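Hypothetical protein AGR_pAT_315 (Agrobacterium tumefaciens str. C58, PDB 1VQY) is of unknown function but belongs to the NIPSNAP family, whose members adopt the dimeric alpha-beta barrel type of ferredoxin-like fold. Local coordinates at residues G25-Y30 and S61-M66; L31-E36 and P93-L98; A40-I45 and Q86-F91. All coordinates share one frame; numbering follows the deposited sequence.

Contact 1 (G25-Y30 and S61-M66); sequences GKMQEY and SQVIHM
M27 and S61 bring the backbones nearest, their CA atoms 6.6 Å apart, where the first turn of helix 27-46 meets the start of strand 62-69. This is helix-on-sheet packing in a ferredoxin-like alpha-beta fold of the dimeric alpha-beta barrel clan, a worked example of how alternate residues of a strand serve a helix: V63 and H65 point toward it, while Q62 and I64 point away. M27, a selenomethionine, sends CG anti to the backbone N (chi1 -169°), and the chain then bends at chi2 and chi3. Its SE lies 3.6 Å from V63 CG2, the two side chains crossing obliquely, and its CE rests on the backbone, 3.5 Å from S61 C. Y30 meets V63 tip to tip. Its CE1 stands 3.8 Å from V63 CG2, with V63 CG1 almost as near, so both valine methyls lie close to CE1. The Y30 hydroxyl is hydrogen-bonded to that of Y52 on strand 49-55, and S61 OG to the carbonyl O of I22, so both hydroxyls at the border of this apolar contact have partners. H65, stacked on Y52 and bonded through ND1 to W67, has its NE2 4.0 Å from Y30 OH, too long for a hydrogen bond.

Contact 2 (L31-E36 and P93-L98); sequences LKLVRE and PRLSVL
L33 of helix 27-46 packs against R94, L95 and L98, and buries the most surface of any residue here. Its CG stands anti to the carbonyl carbon (chi1 -79°), beside the backbone N. From there CD2 lies 3.7 Å from R94 NH1. CD1 lies near R94 O and 4.1 Å from L98 CD1, while CB meets L95 CD1 at 4.1 Å. L95 differs, its CG standing anti to the backbone N (chi1 -167°), and the fork beyond it lies across V34, whose CG2 is 3.8 Å from L95 CD1 and 4.1 Å from L95 CD2. One valine methyl thus faces both leucine branches. R94 shows how a charged chain can border an apolar patch: its chain bends at chi3 (-91°), where NE bonds to the carbonyl O of A90, and NH2 forms a salt bridge with E37. The contact is helix-to-helix packing of the ferredoxin-like fold, joining helix 27-46 to the last turn of helix 86-96 and the residues that follow it. L95 and L98 also pack on Y30, one turn earlier in the first helix, whereas V34 reaches Y52 of strand 49-55 and F112 of the second subunit.

Contact 3 (A40-I45 and Q86-F91); sequences AIQAPI and QRWQAF
I41 and W88 mark the closest backbone approach, CA to CA 6.7 Å, between two helices on the helical side of this ferredoxin-like alpha-beta fold. The segment axes pass 10.0 Å apart with a signed crossing angle of -134°, about midway between perpendicular and antiparallel. In the first shell I41 touches both R87 and W88. Its CD1 lies 3.8 Å from R87 CB and also approaches F91 CB, while CG2 is 4.0 Å from W88 CE3. R87 and I41 slide past each other in opposite directions, which brings I41 CG1 over the centre of one guanidinium face, 4.1 Å above its plane. Q42 meets the six-membered ring of the indole at CZ3 and CH2: its CG is anti to the backbone N (chi1 -160°) and the chain runs on extended, carrying the amide to W88 CH2, with NE2 3.3 Å away. The amide and ring planes are 40° apart, so the two flat groups are neither stacked nor perpendicular.

Further out, L82 of helix 72-84 touches both Q42 and W88. D85 accepts a hydrogen bond from the backbone N of W88, and its other carboxylate oxygen forms a long, weak ion pair with R87 NH2. F91 packs against L33 and E37 on helix 27-46. One water bridges the helices, donating to I41 O at 2.7 Å and accepting from R87 NH2 at 2.9 Å.

Overall arrangement
Helix 27-46 runs through all three contacts, and its successive parts meet different partners: the strand 62-69 in contact 1, then the end and the beginning of helix 86-96 in contacts 2 and 3. Contacts 1 and 2 have centres about 9 Å apart and touch directly, Y30 CD2 lying 3.4 Å from L95 CD1. Contacts 2 and 3, with centres about 11 Å apart, join where F91 CE1 comes 3.3 Å from L33 O. Contacts 1 and 3 do not touch; their centres are about 18 Å apart. The second subunit reaches contacts 1 and 2, whereas no other chain of the assembly touches the segments of contact 3.

Contact 1 (G25-Y30 and S61-M66)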
ATOM      1  N   GLY B  25      -2.318  10.103 -19.318  1.00 19.70           N
ATOM      2  CA  GLY B  25      -2.244  10.852 -20.561  1.00 19.02           C
ATOM      3  C   GLY B  25      -0.852  11.308 -20.960  1.00 19.54           C
ATOM      4  O   GLY B  25      -0.684  11.874 -22.039  1.00 19.68           O
ATOM      5  N   LYS B  26       0.156  11.024 -20.128  1.00 20.81           N
ATOM      6  CA  LYS B  26       1.521  11.565 -20.325  1.00 19.39           C
ATOM      7  C   LYS B  26       2.588  10.543 -20.744  1.00 17.39           C
ATOM      8  O   LYS B  26       3.721  10.910 -21.020  1.00 17.71           O
ATOM      9  CB  LYS B  26       1.960  12.328 -19.065  1.00 18.98           C
ATOM     10  CG  LYS B  26       0.989  13.456 -18.675  1.00 20.42           C
ATOM     11  CD  LYS B  26       0.923  14.549 -19.765  1.00 25.99           C
ATOM     12  CE  LYS B  26      -0.063  15.635 -19.430  1.00 27.09           C
ATOM     13  NZ  LYS B  26       0.304  16.322 -18.172  1.00 30.11           N
HETATM   14  N   MSE B  27       2.224   9.275 -20.845  1.00 16.93           N
HETATM   15  CA  MSE B  27       3.213   8.244 -21.167  1.00 16.82           C
HETATM   16  C   MSE B  27       4.019   8.501 -22.431  1.00 15.96           C
HETATM   17  O   MSE B  27       5.240   8.353 -22.419  1.00 14.58           O
HETATM   18  CB  MSE B  27       2.600   6.824 -21.229  1.00 16.98           C
HETATM   19  CG  MSE B  27       3.658   5.660 -21.303  1.00 15.40           C
HETATM   20 SE   MSE B  27       5.043   5.816 -19.931  1.00 25.91          SE
HETATM   21  CE  MSE B  27       3.950   5.234 -18.532  1.00 23.54           C
ATOM     22  N   GLN B  28       3.351   8.857 -23.520  1.00 18.45           N
ATOM     23  CA  GLN B  28       4.055   9.071 -24.785  1.00 19.92           C
ATOM     24  C   GLN B  28       4.917  10.325 -24.761  1.00 19.67           C
ATOM     25  O   GLN B  28       5.948  10.380 -25.427  1.00 19.34           O
ATOM     26  CB  GLN B  28       3.083   9.114 -25.968  1.00 20.46           C
ATOM     27  CG  GLN B  28       2.346   7.784 -26.217  1.00 26.54           C
ATOM     28  CD  GLN B  28       3.284   6.586 -26.351  1.00 32.86           C
ATOM     29  OE1 GLN B  28       4.226   6.603 -27.150  1.00 30.20           O
ATOM     30  NE2 GLN B  28       3.039   5.545 -25.547  1.00 31.16           N
ATOM     31  N   GLU B  29       4.494  11.326 -24.003  1.00 20.43           N
ATOM     32  CA  GLU B  29       5.288  12.548 -23.828  1.00 22.21           C
ATOM     33  C   GLU B  29       6.535  12.261 -22.973  1.00 20.27           C
ATOM     34  O   GLU B  29       7.647  12.653 -23.330  1.00 18.72           O
ATOM     35  CB  GLU B  29       4.425  13.632 -23.190  1.00 21.59           C
ATOM     36  CG  GLU B  29       4.997  15.033 -23.258  1.00 27.73           C
ATOM     37  CD  GLU B  29       4.092  16.070 -22.579  1.00 27.85           C
ATOM     38  OE1 GLU B  29       2.867  15.825 -22.457  1.00 35.10           O
ATOM     39  OE2 GLU B  29       4.618  17.131 -22.158  1.00 36.22           O
ATOM     40  N   TYR B  30       6.338  11.560 -21.855  1.00 19.11           N
ATOM     41  CA  TYR B  30       7.445  11.082 -21.018  1.00 19.04           C
ATOM     42  C   TYR B  30       8.469  10.322 -21.856  1.00 18.77           C
ATOM     43  O   TYR B  30       9.647  10.648 -21.849  1.00 18.19           O
ATOM     44  CB  TYR B  30       6.946  10.156 -19.896  1.00 18.09           C
ATOM     45  CG  TYR B  30       8.073   9.626 -19.060  1.00 18.52           C
ATOM     46  CD1 TYR B  30       8.758   8.458 -19.440  1.00 19.89           C
ATOM     47  CD2 TYR B  30       8.493  10.290 -17.904  1.00 19.46           C
ATOM     48  CE1 TYR B  30       9.812   7.962 -18.684  1.00 16.98           C
ATOM     49  CE2 TYR B  30       9.560   9.801 -17.141  1.00 17.79           C
ATOM     50  CZ  TYR B  30      10.220   8.644 -17.551  1.00 16.65           C
ATOM     51  OH  TYR B  30      11.284   8.132 -16.832  1.00 19.56           O
ATOM     52  N   SER B  61       0.515   2.898 -16.204  1.00 17.77           N
ATOM     53  CA  SER B  61       1.165   4.199 -16.335  1.00 18.59           C
ATOM     54  C   SER B  61       2.461   4.212 -15.516  1.00 18.74           C
ATOM     55  O   SER B  61       2.801   5.195 -14.847  1.00 17.59           O
ATOM     56  CB  SER B  61       0.200   5.329 -15.972  1.00 18.71           C
ATOM     57  OG  SER B  61       0.350   6.430 -16.863  1.00 22.95           O
ATOM     58  N   GLN B  62       3.179   3.095 -15.623  1.00 18.04           N
ATOM     59  CA  GLN B  62       4.352   2.797 -14.822  1.00 20.55           C
ATOM     60  C   GLN B  62       5.569   2.655 -15.735  1.00 21.17           C
ATOM     61  O   GLN B  62       5.542   1.881 -16.693  1.00 23.15           O
ATOM     62  CB  GLN B  62       4.153   1.474 -14.032  1.00 19.53           C
ATOM     63  CG  GLN B  62       5.348   1.097 -13.172  1.00 21.27           C
ATOM     64  CD  GLN B  62       5.178  -0.178 -12.348  1.00 23.57           C
ATOM     65  OE1 GLN B  62       5.126  -1.294 -12.886  1.00 20.37           O
ATOM     66  NE2 GLN B  62       5.173  -0.022 -11.016  1.00 23.56           N
ATOM     67  N   VAL B  63       6.641   3.376 -15.419  1.00 21.40           N
ATOM     68  CA  VAL B  63       7.948   3.166 -16.056  1.00 21.20           C
ATOM     69  C   VAL B  63       8.924   2.502 -15.068  1.00 19.21           C
ATOM     70  O   VAL B  63       8.885   2.776 -13.889  1.00 20.41           O
ATOM     71  CB  VAL B  63       8.525   4.512 -16.544  1.00 21.42           C
ATOM     72  CG1 VAL B  63       9.874   4.322 -17.160  1.00 25.06           C
ATOM     73  CG2 VAL B  63       7.610   5.124 -17.565  1.00 22.57           C
ATOM     74  N   ILE B  64       9.815   1.650 -15.545  1.00 19.13           N
ATOM     75  CA  ILE B  64      10.841   1.016 -14.687  1.00 19.31           C
ATOM     76  C   ILE B  64      12.171   1.037 -15.417  1.00 18.70           C
ATOM     77  O   ILE B  64      12.254   0.557 -16.554  1.00 17.68           O
ATOM     78  CB  ILE B  64      10.489  -0.459 -14.383  1.00 19.34           C
ATOM     79  CG1 ILE B  64       9.223  -0.548 -13.524  1.00 22.39           C
ATOM     80  CG2 ILE B  64      11.660  -1.199 -13.689  1.00 19.67           C
ATOM     81  CD1 ILE B  64       8.661  -1.965 -13.410  1.00 22.23           C
ATOM     82  N   HIS B  65      13.210   1.577 -14.789  1.00 19.28           N
ATOM     83  CA  HIS B  65      14.557   1.527 -15.385  1.00 20.61           C
ATOM     84  C   HIS B  65      15.632   1.078 -14.403  1.00 21.29           C
ATOM     85  O   HIS B  65      15.585   1.397 -13.213  1.00 20.06           O
ATOM     86  CB  HIS B  65      14.957   2.834 -16.085  1.00 20.95           C
ATOM     87  CG  HIS B  65      14.536   4.086 -15.377  1.00 21.76           C
ATOM     88  ND1 HIS B  65      15.440   5.008 -14.901  1.00 20.78           N
ATOM     89  CD2 HIS B  65      13.310   4.602 -15.126  1.00 24.25           C
ATOM     90  CE1 HIS B  65      14.795   6.025 -14.363  1.00 21.79           C
ATOM     91  NE2 HIS B  65      13.498   5.798 -14.481  1.00 26.10           N
HETATM   92  N   MSE B  66      16.583   0.304 -14.924  1.00 22.42           N
HETATM   93  CA  MSE B  66      17.649  -0.274 -14.123  1.00 24.75           C
HETATM   94  C   MSE B  66      19.016   0.218 -14.532  1.00 20.45           C
HETATM   95  O   MSE B  66      19.327   0.316 -15.726  1.00 19.54           O
HETATM   96  CB  MSE B  66      17.614  -1.790 -14.205  1.00 24.67           C
HETATM   97  CG  MSE B  66      16.772  -2.435 -13.118  1.00 30.07           C
HETATM   98 SE   MSE B  66      16.313  -4.262 -13.670  1.00 37.31          SE
HETATM   99  CE  MSE B  66      15.571  -4.862 -12.052  1.00 33.31           C
TER

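Contact 2 (L31-E36 and P93-L98)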
ATOM      1  N   LEU B  31       7.991   9.302 -22.566  1.00 18.11           N
ATOM      2  CA  LEU B  31       8.825   8.474 -23.414  1.00 17.45           C
ATOM      3  C   LEU B  31       9.575   9.235 -24.495  1.00 17.27           C
ATOM      4  O   LEU B  31      10.740   8.932 -24.782  1.00 16.35           O
ATOM      5  CB  LEU B  31       7.967   7.394 -24.067  1.00 17.14           C
ATOM      6  CG  LEU B  31       7.552   6.258 -23.142  1.00 17.78           C
ATOM      7  CD1 LEU B  31       6.707   5.264 -23.943  1.00 17.58           C
ATOM      8  CD2 LEU B  31       8.780   5.573 -22.454  1.00 14.51           C
ATOM      9  N   LYS B  32       8.897  10.212 -25.095  1.00 18.43           N
ATOM     10  CA  LYS B  32       9.448  10.979 -26.196  1.00 18.79           C
ATOM     11  C   LYS B  32      10.600  11.843 -25.715  1.00 18.37           C
ATOM     12  O   LYS B  32      11.632  11.939 -26.380  1.00 19.92           O
ATOM     13  CB  LYS B  32       8.375  11.860 -26.847  1.00 18.72           C
ATOM     14  CG  LYS B  32       8.922  12.734 -27.965  1.00 19.73           C
ATOM     15  CD  LYS B  32       7.891  13.667 -28.578  1.00 21.54           C
ATOM     16  CE  LYS B  32       8.344  14.059 -29.993  1.00 23.46           C
ATOM     17  NZ  LYS B  32       7.450  15.047 -30.634  1.00 35.07           N
ATOM     18  N   LEU B  33      10.408  12.494 -24.581  1.00 17.54           N
ATOM     19  CA  LEU B  33      11.489  13.253 -23.963  1.00 18.85           C
ATOM     20  C   LEU B  33      12.723  12.400 -23.682  1.00 17.60           C
ATOM     21  O   LEU B  33      13.845  12.816 -23.968  1.00 17.33           O
ATOM     22  CB  LEU B  33      11.013  13.897 -22.657  1.00 19.81           C
ATOM     23  CG  LEU B  33      10.194  15.157 -22.889  1.00 19.85           C
ATOM     24  CD1 LEU B  33       9.449  15.506 -21.620  1.00 22.76           C
ATOM     25  CD2 LEU B  33      11.087  16.302 -23.346  1.00 21.96           C
ATOM     26  N   VAL B  34      12.520  11.208 -23.143  1.00 16.11           N
ATOM     27  CA  VAL B  34      13.646  10.369 -22.796  1.00 17.03           C
ATOM     28  C   VAL B  34      14.303   9.847 -24.084  1.00 17.65           C
ATOM     29  O   VAL B  34      15.518   9.996 -24.264  1.00 18.67           O
ATOM     30  CB  VAL B  34      13.247   9.236 -21.813  1.00 17.14           C
ATOM     31  CG1 VAL B  34      14.442   8.309 -21.505  1.00 16.27           C
ATOM     32  CG2 VAL B  34      12.705   9.843 -20.516  1.00 16.91           C
ATOM     33  N   ARG B  35      13.500   9.289 -24.987  1.00 17.56           N
ATOM     34  CA  ARG B  35      13.989   8.808 -26.298  1.00 17.36           C
ATOM     35  C   ARG B  35      14.862   9.837 -27.020  1.00 18.44           C
ATOM     36  O   ARG B  35      16.008   9.555 -27.393  1.00 16.96           O
ATOM     37  CB  ARG B  35      12.797   8.433 -27.193  1.00 16.78           C
ATOM     38  CG  ARG B  35      13.181   7.890 -28.586  1.00 17.95           C
ATOM     39  CD  ARG B  35      11.988   7.366 -29.387  1.00 15.81           C
ATOM     40  NE  ARG B  35      11.229   6.386 -28.611  1.00 18.66           N
ATOM     41  CZ  ARG B  35      10.034   6.591 -28.050  1.00 16.17           C
ATOM     42  NH1 ARG B  35       9.381   7.745 -28.172  1.00 20.38           N
ATOM     43  NH2 ARG B  35       9.477   5.624 -27.355  1.00 15.79           N
ATOM     44  N   GLU B  36      14.305  11.039 -27.182  1.00 20.28           N
ATOM     45  CA  GLU B  36      14.879  12.075 -28.031  1.00 21.28           C
ATOM     46  C   GLU B  36      15.961  12.945 -27.384  1.00 21.13           C
ATOM     47  O   GLU B  36      16.793  13.506 -28.094  1.00 20.60           O
ATOM     48  CB  GLU B  36      13.762  12.963 -28.550  1.00 21.96           C
ATOM     49  CG  GLU B  36      12.733  12.218 -29.413  1.00 24.34           C
ATOM     50  CD  GLU B  36      11.788  13.162 -30.156  1.00 24.61           C
ATOM     51  OE1 GLU B  36      11.814  14.384 -29.900  1.00 27.52           O
ATOM     52  OE2 GLU B  36      11.011  12.682 -31.002  1.00 31.69           O
ATOM     53  N   PRO B  93      13.598  19.242 -15.375  1.00 21.14           N
ATOM     54  CA  PRO B  93      12.345  19.832 -14.931  1.00 22.53           C
ATOM     55  C   PRO B  93      11.177  19.513 -15.869  1.00 22.93           C
ATOM     56  O   PRO B  93      10.040  19.453 -15.416  1.00 25.46           O
ATOM     57  CB  PRO B  93      12.622  21.347 -14.948  1.00 22.27           C
ATOM     58  CG  PRO B  93      14.099  21.493 -15.065  1.00 21.65           C
ATOM     59  CD  PRO B  93      14.556  20.281 -15.795  1.00 23.10           C
ATOM     60  N   ARG B  94      11.445  19.325 -17.151  1.00 21.69           N
ATOM     61  CA  ARG B  94      10.375  19.026 -18.096  1.00 23.21           C
ATOM     62  C   ARG B  94       9.917  17.594 -17.963  1.00 22.16           C
ATOM     63  O   ARG B  94       8.778  17.270 -18.295  1.00 22.79           O
ATOM     64  CB  ARG B  94      10.837  19.247 -19.536  1.00 23.03           C
ATOM     65  CG  ARG B  94      11.141  20.678 -19.887  1.00 25.83           C
ATOM     66  CD  ARG B  94      11.544  20.759 -21.340  1.00 26.02           C
ATOM     67  NE  ARG B  94      12.983  20.611 -21.499  1.00 27.54           N
ATOM     68  CZ  ARG B  94      13.586  20.023 -22.537  1.00 31.21           C
ATOM     69  NH1 ARG B  94      12.880  19.477 -23.535  1.00 27.52           N
ATOM     70  NH2 ARG B  94      14.923  19.981 -22.576  1.00 31.74           N
ATOM     71  N   LEU B  95      10.821  16.727 -17.528  1.00 21.14           N
ATOM     72  CA  LEU B  95      10.476  15.340 -17.303  1.00 20.93           C
ATOM     73  C   LEU B  95       9.776  15.155 -15.946  1.00 21.16           C
ATOM     74  O   LEU B  95       8.759  14.484 -15.849  1.00 18.99           O
ATOM     75  CB  LEU B  95      11.728  14.482 -17.345  1.00 20.13           C
ATOM     76  CG  LEU B  95      11.423  12.992 -17.426  1.00 20.58           C
ATOM     77  CD1 LEU B  95      10.856  12.629 -18.804  1.00 20.67           C
ATOM     78  CD2 LEU B  95      12.670  12.190 -17.106  1.00 21.43           C
ATOM     79  N   SER B  96      10.341  15.765 -14.910  1.00 22.96           N
ATOM     80  CA  SER B  96       9.862  15.606 -13.527  1.00 24.07           C
ATOM     81  C   SER B  96       8.426  16.036 -13.308  1.00 22.73           C
ATOM     82  O   SER B  96       7.751  15.495 -12.446  1.00 22.85           O
ATOM     83  CB  SER B  96      10.740  16.422 -12.578  1.00 24.23           C
ATOM     84  OG  SER B  96      12.069  15.958 -12.627  1.00 29.70           O
ATOM     85  N   VAL B  97       7.980  17.036 -14.056  1.00 22.62           N
ATOM     86  CA  VAL B  97       6.592  17.481 -13.963  1.00 23.38           C
ATOM     87  C   VAL B  97       5.573  16.416 -14.462  1.00 23.74           C
ATOM     88  O   VAL B  97       4.386  16.487 -14.139  1.00 24.24           O
ATOM     89  CB  VAL B  97       6.378  18.816 -14.716  1.00 23.40           C
ATOM     90  CG1 VAL B  97       6.504  18.630 -16.205  1.00 22.20           C
ATOM     91  CG2 VAL B  97       4.998  19.414 -14.362  1.00 30.79           C
ATOM     92  N   LEU B  98       6.035  15.433 -15.231  1.00 21.81           N
ATOM     93  CA  LEU B  98       5.153  14.400 -15.769  1.00 20.96           C
ATOM     94  C   LEU B  98       5.049  13.196 -14.841  1.00 20.81           C
ATOM     95  O   LEU B  98       4.271  12.282 -15.109  1.00 19.20           O
ATOM     96  CB  LEU B  98       5.676  13.921 -17.118  1.00 20.77           C
ATOM     97  CG  LEU B  98       5.746  14.919 -18.277  1.00 20.43           C
ATOM     98  CD1 LEU B  98       6.223  14.197 -19.522  1.00 21.31           C
ATOM     99  CD2 LEU B  98       4.395  15.562 -18.519  1.00 20.59           C
TER

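Contact 3 (A40-I45 and Q86-F91)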
ATOM      1  N   ALA B  40      20.321  10.130 -23.986  1.00 16.16           N
ATOM      2  CA  ALA B  40      21.590  10.524 -24.608  1.00 17.05           C
ATOM      3  C   ALA B  40      22.505  11.335 -23.667  1.00 16.98           C
ATOM      4  O   ALA B  40      23.733  11.306 -23.806  1.00 16.01           O
ATOM      5  CB  ALA B  40      21.338  11.298 -25.917  1.00 16.50           C
ATOM      6  N   ILE B  41      21.899  12.053 -22.724  1.00 17.32           N
ATOM      7  CA  ILE B  41      22.632  12.762 -21.670  1.00 17.15           C
ATOM      8  C   ILE B  41      22.946  11.838 -20.510  1.00 17.85           C
ATOM      9  O   ILE B  41      24.083  11.701 -20.094  1.00 18.54           O
ATOM     10  CB  ILE B  41      21.797  13.922 -21.102  1.00 17.26           C
ATOM     11  CG1 ILE B  41      21.437  14.910 -22.209  1.00 18.26           C
ATOM     12  CG2 ILE B  41      22.560  14.631 -19.965  1.00 18.58           C
ATOM     13  CD1 ILE B  41      20.307  15.846 -21.865  1.00 17.74           C
ATOM     14  N   GLN B  42      21.890  11.213 -20.002  1.00 19.58           N
ATOM     15  CA  GLN B  42      21.900  10.378 -18.807  1.00 19.53           C
ATOM     16  C   GLN B  42      22.882   9.189 -18.875  1.00 20.04           C
ATOM     17  O   GLN B  42      23.702   9.007 -17.971  1.00 19.59           O
ATOM     18  CB  GLN B  42      20.452   9.877 -18.572  1.00 19.40           C
ATOM     19  CG  GLN B  42      20.132   9.400 -17.172  1.00 22.08           C
ATOM     20  CD  GLN B  42      18.633   9.167 -16.945  1.00 20.31           C
ATOM     21  OE1 GLN B  42      17.902   8.773 -17.857  1.00 20.89           O
ATOM     22  NE2 GLN B  42      18.174   9.413 -15.716  1.00 17.53           N
ATOM     23  N   ALA B  43      22.807   8.386 -19.940  1.00 20.60           N
ATOM     24  CA  ALA B  43      23.485   7.068 -19.954  1.00 20.31           C
ATOM     25  C   ALA B  43      25.016   7.131 -19.937  1.00 20.15           C
ATOM     26  O   ALA B  43      25.645   6.434 -19.140  1.00 21.14           O
ATOM     27  CB  ALA B  43      22.991   6.190 -21.119  1.00 20.17           C
ATOM     28  N   PRO B  44      25.621   7.964 -20.804  1.00 20.14           N
ATOM     29  CA  PRO B  44      27.068   8.112 -20.797  1.00 20.30           C
ATOM     30  C   PRO B  44      27.658   8.466 -19.432  1.00 20.48           C
ATOM     31  O   PRO B  44      28.797   8.056 -19.128  1.00 20.33           O
ATOM     32  CB  PRO B  44      27.296   9.263 -21.782  1.00 21.13           C
ATOM     33  CG  PRO B  44      26.144   9.189 -22.705  1.00 20.16           C
ATOM     34  CD  PRO B  44      24.999   8.800 -21.851  1.00 20.37           C
ATOM     35  N   ILE B  45      26.887   9.224 -18.643  1.00 19.68           N
ATOM     36  CA  ILE B  45      27.318   9.756 -17.352  1.00 18.11           C
ATOM     37  C   ILE B  45      27.145   8.715 -16.265  1.00 17.22           C
ATOM     38  O   ILE B  45      28.073   8.412 -15.533  1.00 16.51           O
ATOM     39  CB  ILE B  45      26.519  11.036 -16.976  1.00 17.98           C
ATOM     40  CG1 ILE B  45      26.866  12.166 -17.944  1.00 18.38           C
ATOM     41  CG2 ILE B  45      26.843  11.482 -15.564  1.00 19.09           C
ATOM     42  CD1 ILE B  45      26.155  13.488 -17.660  1.00 19.44           C
ATOM     43  N   GLN B  86      24.748  20.599 -17.425  1.00 22.33           N
ATOM     44  CA  GLN B  86      23.950  21.734 -17.861  1.00 21.79           C
ATOM     45  C   GLN B  86      22.773  21.345 -18.732  1.00 20.91           C
ATOM     46  O   GLN B  86      21.682  21.862 -18.540  1.00 22.25           O
ATOM     47  CB  GLN B  86      24.826  22.693 -18.623  1.00 22.52           C
ATOM     48  CG  GLN B  86      24.194  24.028 -18.857  1.00 27.39           C
ATOM     49  CD  GLN B  86      25.210  25.130 -18.758  1.00 29.45           C
ATOM     50  OE1 GLN B  86      25.990  25.352 -19.685  1.00 33.02           O
ATOM     51  NE2 GLN B  86      25.231  25.810 -17.616  1.00 28.26           N
ATOM     52  N   ARG B  87      22.997  20.437 -19.680  1.00 19.65           N
ATOM     53  CA  ARG B  87      21.916  19.899 -20.503  1.00 20.68           C
ATOM     54  C   ARG B  87      20.867  19.192 -19.640  1.00 19.96           C
ATOM     55  O   ARG B  87      19.671  19.361 -19.855  1.00 19.54           O
ATOM     56  CB  ARG B  87      22.466  18.921 -21.554  1.00 21.65           C
ATOM     57  CG  ARG B  87      23.439  19.525 -22.601  1.00 23.58           C
ATOM     58  CD  ARG B  87      24.125  18.421 -23.418  1.00 22.93           C
ATOM     59  NE  ARG B  87      24.877  17.507 -22.553  1.00 31.49           N
ATOM     60  CZ  ARG B  87      25.289  16.274 -22.889  1.00 32.28           C
ATOM     61  NH1 ARG B  87      25.032  15.765 -24.101  1.00 28.67           N
ATOM     62  NH2 ARG B  87      25.967  15.536 -22.001  1.00 27.37           N
ATOM     63  N   TRP B  88      21.320  18.412 -18.658  1.00 18.79           N
ATOM     64  CA  TRP B  88      20.406  17.752 -17.730  1.00 20.11           C
ATOM     65  C   TRP B  88      19.571  18.767 -16.946  1.00 20.12           C
ATOM     66  O   TRP B  88      18.372  18.582 -16.768  1.00 20.42           O
ATOM     67  CB  TRP B  88      21.161  16.819 -16.762  1.00 19.43           C
ATOM     68  CG  TRP B  88      20.269  15.941 -15.945  1.00 17.84           C
ATOM     69  CD1 TRP B  88      20.021  16.056 -14.617  1.00 19.79           C
ATOM     70  CD2 TRP B  88      19.493  14.819 -16.402  1.00 20.05           C
ATOM     71  NE1 TRP B  88      19.140  15.068 -14.205  1.00 20.46           N
ATOM     72  CE2 TRP B  88      18.803  14.298 -15.279  1.00 18.45           C
ATOM     73  CE3 TRP B  88      19.322  14.198 -17.644  1.00 20.30           C
ATOM     74  CZ2 TRP B  88      17.953  13.203 -15.363  1.00 18.87           C
ATOM     75  CZ3 TRP B  88      18.476  13.093 -17.724  1.00 18.93           C
ATOM     76  CH2 TRP B  88      17.799  12.616 -16.596  1.00 17.76           C
ATOM     77  N   GLN B  89      20.199  19.841 -16.490  1.00 20.33           N
ATOM     78  CA  GLN B  89      19.495  20.822 -15.668  1.00 20.91           C
ATOM     79  C   GLN B  89      18.337  21.450 -16.423  1.00 20.98           C
ATOM     80  O   GLN B  89      17.278  21.726 -15.836  1.00 20.90           O
ATOM     81  CB  GLN B  89      20.461  21.889 -15.164  1.00 20.96           C
ATOM     82  CG  GLN B  89      21.331  21.373 -14.013  1.00 22.15           C
ATOM     83  CD  GLN B  89      22.393  22.368 -13.584  1.00 23.35           C
ATOM     84  OE1 GLN B  89      22.532  23.445 -14.181  1.00 25.79           O
ATOM     85  NE2 GLN B  89      23.152  22.014 -12.542  1.00 22.89           N
ATOM     86  N   ALA B  90      18.542  21.653 -17.725  1.00 20.13           N
ATOM     87  CA  ALA B  90      17.493  22.144 -18.611  1.00 20.36           C
ATOM     88  C   ALA B  90      16.462  21.049 -18.971  1.00 21.17           C
ATOM     89  O   ALA B  90      15.315  21.357 -19.295  1.00 22.76           O
ATOM     90  CB  ALA B  90      18.126  22.738 -19.885  1.00 18.85           C
ATOM     91  N   PHE B  91      16.869  19.782 -18.899  1.00 21.49           N
ATOM     92  CA  PHE B  91      16.014  18.653 -19.315  1.00 21.13           C
ATOM     93  C   PHE B  91      15.109  18.084 -18.212  1.00 21.18           C
ATOM     94  O   PHE B  91      13.933  17.735 -18.462  1.00 21.07           O
ATOM     95  CB  PHE B  91      16.860  17.500 -19.892  1.00 19.91           C
ATOM     96  CG  PHE B  91      16.070  16.250 -20.128  1.00 19.96           C
ATOM     97  CD1 PHE B  91      15.330  16.096 -21.283  1.00 17.89           C
ATOM     98  CD2 PHE B  91      16.021  15.240 -19.159  1.00 22.21           C
ATOM     99  CE1 PHE B  91      14.564  14.944 -21.485  1.00 20.50           C
ATOM    100  CE2 PHE B  91      15.265  14.081 -19.359  1.00 19.67           C
ATOM    101  CZ  PHE B  91      14.534  13.936 -20.523  1.00 18.71           C
TER
HETATM  102  O   HOH W   1      26.096  12.697 -21.509  1.00 11.73           O